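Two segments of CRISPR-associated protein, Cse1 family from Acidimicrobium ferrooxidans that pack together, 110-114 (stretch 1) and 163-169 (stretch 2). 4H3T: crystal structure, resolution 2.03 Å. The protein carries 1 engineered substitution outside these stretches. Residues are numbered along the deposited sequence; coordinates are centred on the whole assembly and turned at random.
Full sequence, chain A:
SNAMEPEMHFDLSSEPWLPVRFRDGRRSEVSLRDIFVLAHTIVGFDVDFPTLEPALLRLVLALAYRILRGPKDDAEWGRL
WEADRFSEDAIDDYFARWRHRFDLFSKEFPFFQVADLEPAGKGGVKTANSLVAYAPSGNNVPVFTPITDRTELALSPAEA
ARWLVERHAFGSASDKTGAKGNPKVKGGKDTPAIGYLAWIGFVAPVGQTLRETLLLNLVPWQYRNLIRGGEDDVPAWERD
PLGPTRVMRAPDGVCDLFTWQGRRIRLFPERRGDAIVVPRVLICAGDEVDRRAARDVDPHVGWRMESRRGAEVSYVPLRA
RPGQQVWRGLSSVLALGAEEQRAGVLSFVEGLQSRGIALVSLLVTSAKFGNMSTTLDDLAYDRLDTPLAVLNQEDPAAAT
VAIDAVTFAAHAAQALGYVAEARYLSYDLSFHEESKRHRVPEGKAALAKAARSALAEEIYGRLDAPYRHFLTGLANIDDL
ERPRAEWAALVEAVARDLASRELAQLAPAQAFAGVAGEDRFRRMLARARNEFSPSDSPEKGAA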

ATOM      1  N   PRO A 110       9.790  11.998  24.905  1.00 43.59           N
ATOM      2  CA  PRO A 110      10.340  11.051  23.926  1.00 40.41           C
ATOM      3  C   PRO A 110       9.419  10.956  22.705  1.00 42.80           C
ATOM      4  O   PRO A 110       8.200  10.775  22.820  1.00 41.56           O
ATOM      5  CB  PRO A 110      10.489   9.772  24.694  1.00 41.75           C
ATOM      6  CG  PRO A 110       9.541   9.878  25.827  1.00 47.11           C
ATOM      7  CD  PRO A 110       9.461  11.340  26.172  1.00 43.56           C
ATOM      8  N   PHE A 111      10.035  11.078  21.516  1.00 40.08           N
ATOM      9  CA  PHE A 111       9.305  11.087  20.253  1.00 37.39           C
ATOM     10  C   PHE A 111       8.459   9.823  20.067  1.00 39.31           C
ATOM     11  O   PHE A 111       8.989   8.720  20.157  1.00 36.47           O
ATOM     12  CB  PHE A 111      10.285  11.215  19.083  1.00 37.70           C
ATOM     13  CG  PHE A 111       9.611  11.235  17.726  1.00 39.20           C
ATOM     14  CD1 PHE A 111       9.074  12.398  17.228  1.00 41.33           C
ATOM     15  CD2 PHE A 111       9.528  10.084  16.952  1.00 40.99           C
ATOM     16  CE1 PHE A 111       8.445  12.417  15.985  1.00 43.58           C
ATOM     17  CE2 PHE A 111       8.940  10.120  15.682  1.00 43.13           C
ATOM     18  CZ  PHE A 111       8.409  11.292  15.213  1.00 40.06           C
ATOM     19  N   PHE A 112       7.151   9.991  19.822  1.00 38.32           N
ATOM     20  CA  PHE A 112       6.178   8.929  19.587  1.00 36.23           C
ATOM     21  C   PHE A 112       6.111   7.936  20.743  1.00 39.11           C
ATOM     22  O   PHE A 112       5.675   6.758  20.587  1.00 37.44           O
ATOM     23  CB  PHE A 112       6.469   8.238  18.231  1.00 38.07           C
ATOM     24  CG  PHE A 112       5.835   8.854  17.008  1.00 36.47           C
ATOM     25  CD1 PHE A 112       5.558  10.219  16.948  1.00 39.50           C
ATOM     26  CD2 PHE A 112       5.433   8.059  15.941  1.00 37.72           C
ATOM     27  CE1 PHE A 112       4.888  10.759  15.840  1.00 40.09           C
ATOM     28  CE2 PHE A 112       4.822   8.615  14.824  1.00 41.39           C
ATOM     29  CZ  PHE A 112       4.636   9.975  14.741  1.00 38.89           C
ATOM     30  N   GLN A 113       6.493   8.425  21.976  1.00 36.57           N
ATOM     31  CA  GLN A 113       6.528   7.583  23.158  1.00 38.13           C
ATOM     32  C   GLN A 113       5.843   8.239  24.321  1.00 42.54           C
ATOM     33  O   GLN A 113       5.541   9.439  24.289  1.00 41.79           O
ATOM     34  CB  GLN A 113       7.986   7.250  23.512  1.00 37.90           C
ATOM     35  CG  GLN A 113       8.688   6.360  22.494  1.00 37.61           C
ATOM     36  CD  GLN A 113      10.150   6.465  22.691  1.00 42.48           C
ATOM     37  OE1 GLN A 113      10.700   5.912  23.649  1.00 39.98           O
ATOM     38  NE2 GLN A 113      10.777   7.368  21.976  1.00 39.73           N
ATOM     39  N   VAL A 114       5.672   7.443  25.386  1.00 44.16           N
ATOM     40  CA  VAL A 114       5.145   7.859  26.704  1.00 43.13           C
ATOM     41  C   VAL A 114       6.298   7.717  27.675  1.00 45.16           C
ATOM     42  O   VAL A 114       6.735   6.600  27.956  1.00 40.06           O
ATOM     43  CB  VAL A 114       3.933   7.022  27.129  1.00 45.78           C
ATOM     44  CG1 VAL A 114       3.453   7.473  28.515  1.00 45.35           C
ATOM     45  CG2 VAL A 114       2.824   7.118  26.074  1.00 45.73           C
ATOM     46  N   TRP A 163      11.011   1.619  13.267  1.00 34.96           N
ATOM     47  CA  TRP A 163      10.001   0.667  13.674  1.00 35.73           C
ATOM     48  C   TRP A 163       8.940   1.245  14.603  1.00 39.14           C
ATOM     49  O   TRP A 163       7.796   0.747  14.617  1.00 37.21           O
ATOM     50  CB  TRP A 163      10.594  -0.553  14.282  1.00 36.89           C
ATOM     51  CG  TRP A 163      11.303  -1.392  13.273  1.00 39.59           C
ATOM     52  CD1 TRP A 163      12.634  -1.693  13.250  1.00 43.27           C
ATOM     53  CD2 TRP A 163      10.714  -2.108  12.196  1.00 40.39           C
ATOM     54  NE1 TRP A 163      12.903  -2.550  12.207  1.00 43.77           N
ATOM     55  CE2 TRP A 163      11.771  -2.731  11.482  1.00 45.26           C
ATOM     56  CE3 TRP A 163       9.419  -2.147  11.644  1.00 42.06           C
ATOM     57  CZ2 TRP A 163      11.543  -3.523  10.358  1.00 44.94           C
ATOM     58  CZ3 TRP A 163       9.204  -2.919  10.527  1.00 43.74           C
ATOM     59  CH2 TRP A 163      10.270  -3.558   9.871  1.00 44.92           C
ATOM     60  N   LEU A 164       9.305   2.274  15.363  1.00 36.11           N
ATOM     61  CA  LEU A 164       8.385   2.983  16.235  1.00 36.23           C
ATOM     62  C   LEU A 164       7.284   3.679  15.413  1.00 39.51           C
ATOM     63  O   LEU A 164       6.121   3.541  15.723  1.00 37.44           O
ATOM     64  CB  LEU A 164       9.177   3.988  17.063  1.00 37.32           C
ATOM     65  CG  LEU A 164       8.459   4.945  17.950  1.00 41.39           C
ATOM     66  CD1 LEU A 164       7.653   4.197  19.007  1.00 40.35           C
ATOM     67  CD2 LEU A 164       9.463   5.874  18.616  1.00 44.48           C
ATOM     68  N   VAL A 165       7.678   4.353  14.312  1.00 35.64           N
ATOM     69  CA  VAL A 165       6.797   5.014  13.405  1.00 34.45           C
ATOM     70  C   VAL A 165       5.910   3.985  12.742  1.00 36.28           C
ATOM     71  O   VAL A 165       4.695   4.142  12.687  1.00 37.11           O
ATOM     72  CB  VAL A 165       7.572   5.863  12.379  1.00 36.39           C
ATOM     73  CG1 VAL A 165       6.588   6.456  11.339  1.00 36.52           C
ATOM     74  CG2 VAL A 165       8.315   7.004  13.088  1.00 36.30           C
ATOM     75  N   GLU A 166       6.484   2.864  12.363  1.00 35.83           N
ATOM     76  CA  GLU A 166       5.713   1.817  11.728  1.00 35.85           C
ATOM     77  C   GLU A 166       4.727   1.176  12.680  1.00 38.22           C
ATOM     78  O   GLU A 166       3.609   0.859  12.255  1.00 35.67           O
ATOM     79  CB  GLU A 166       6.679   0.752  11.134  1.00 37.65           C
ATOM     80  CG  GLU A 166       6.036  -0.340  10.260  1.00 40.91           C
ATOM     81  CD  GLU A 166       5.593  -1.621  10.946  1.00 46.91           C
ATOM     82  OE1 GLU A 166       5.565  -1.636  12.194  1.00 42.64           O
ATOM     83  OE2 GLU A 166       5.192  -2.580  10.240  1.00 39.76           O
ATOM     84  N   ARG A 167       5.111   0.939  13.950  1.00 36.18           N
ATOM     85  CA  ARG A 167       4.254   0.175  14.847  1.00 36.23           C
ATOM     86  C   ARG A 167       2.986   0.926  15.231  1.00 38.06           C
ATOM     87  O   ARG A 167       1.976   0.294  15.468  1.00 36.40           O
ATOM     88  CB  ARG A 167       5.039  -0.264  16.089  1.00 35.38           C
ATOM     89  CG  ARG A 167       4.295  -1.249  16.941  1.00 33.77           C
ATOM     90  CD  ARG A 167       3.770  -2.464  16.207  1.00 38.46           C
ATOM     91  NE  ARG A 167       3.675  -3.574  17.137  1.00 39.41           N
ATOM     92  CZ  ARG A 167       4.636  -4.438  17.397  1.00 44.59           C
ATOM     93  NH1 ARG A 167       4.473  -5.359  18.350  1.00 38.46           N
ATOM     94  NH2 ARG A 167       5.789  -4.374  16.745  1.00 38.37           N
ATOM     95  N   HIS A 168       3.033   2.243  15.333  1.00 37.09           N
ATOM     96  CA  HIS A 168       1.822   3.005  15.626  1.00 35.77           C
ATOM     97  C   HIS A 168       0.757   2.870  14.543  1.00 37.77           C
ATOM     98  O   HIS A 168      -0.450   2.948  14.838  1.00 37.51           O
ATOM     99  CB  HIS A 168       2.131   4.476  15.766  1.00 36.23           C
ATOM    100  CG  HIS A 168       2.620   4.882  17.103  1.00 38.08           C
ATOM    101  ND1 HIS A 168       1.779   4.931  18.176  1.00 39.64           N
ATOM    102  CD2 HIS A 168       3.888   5.149  17.517  1.00 39.27           C
ATOM    103  CE1 HIS A 168       2.525   5.350  19.192  1.00 39.08           C
ATOM    104  NE2 HIS A 168       3.811   5.450  18.845  1.00 38.28           N
ATOM    105  N   ALA A 169       1.183   2.605  13.302  1.00 35.56           N
ATOM    106  CA  ALA A 169       0.316   2.518  12.114  1.00 34.89           C
ATOM    107  C   ALA A 169      -0.055   1.084  11.719  1.00 38.55           C
ATOM    108  O   ALA A 169      -1.081   0.897  11.099  1.00 39.01           O
ATOM    109  CB  ALA A 169       1.060   3.193  10.931  1.00 35.04           C
TER

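Residues 110-114 are a loop with a tight turn that rests against one side of a helix, of which 163-169 is a part. The turn is a type II beta turn from P110 to Q113, closed by a backbone hydrogen bond from Q113 N to P110 O at 3.0 Å. F112 holds the third position with phi/psi of 58/26. This left-handed backbone is often taken by glycine at that position, but here a phenylalanine adopts it. The CA-to-CB bond of F112 points toward the helix, and its CA lies 7.2 Å from the CA of L164.

The helix meets the turn with L164, V165 and H168. L164 and H168 are four residues apart, about one helical turn, so both direct their CA-to-CB bonds toward the loop. V165 points sideways but still reaches it.

F112 is the centre of the contact. Its chi1 is -87°, in the m well, and its chi2 is 29°. F112 CD2 is 4.2 Å from V165 CG2 and 3.7 Å from H168 CD2. The two aromatic rings have centroids 5.3 Å apart and planes at 84°, an oblique arrangement. F112 CB also packs on L164, 3.8 Å from its CD2.

H168 supplies the one hydrogen bond between the stretches. Its NE2 donates to F112 O at 2.9 Å, with an N-H...O angle of 159°. The carbonyl oxygen lies near the plane of the imidazole, where the N-H points. Chi1 of -83° (m) and chi2 of -72° set the ring in this position. ND1 is hydrogen-bonded elsewhere in the structure, so both ring nitrogens are satisfied.

L164 is t at chi1 and p at chi2. Its methyl groups lie against the backbone of the turn: CD2 is 3.3 Å from F111 O, and CD1 is 3.6 Å from F112 O. These are close van der Waals contacts, since a methyl carbon offers no polar hydrogen. F111 O has its polar partner within the turn, as Q113 NE2 donates to it at 2.9 Å. Q113 reaches back with chi1 m, chi2 t and chi3 of 74°.

F111 is t at chi1. Its CA-to-CB bond runs sideways, but the ring end comes nearer the helix. V165, also t, places CG2 at the edge of that ring, 4.1 Å from F111 CE2. The same methyl thus touches both phenylalanines. The interface is small, burying 275 Å² in total, and mostly apolar.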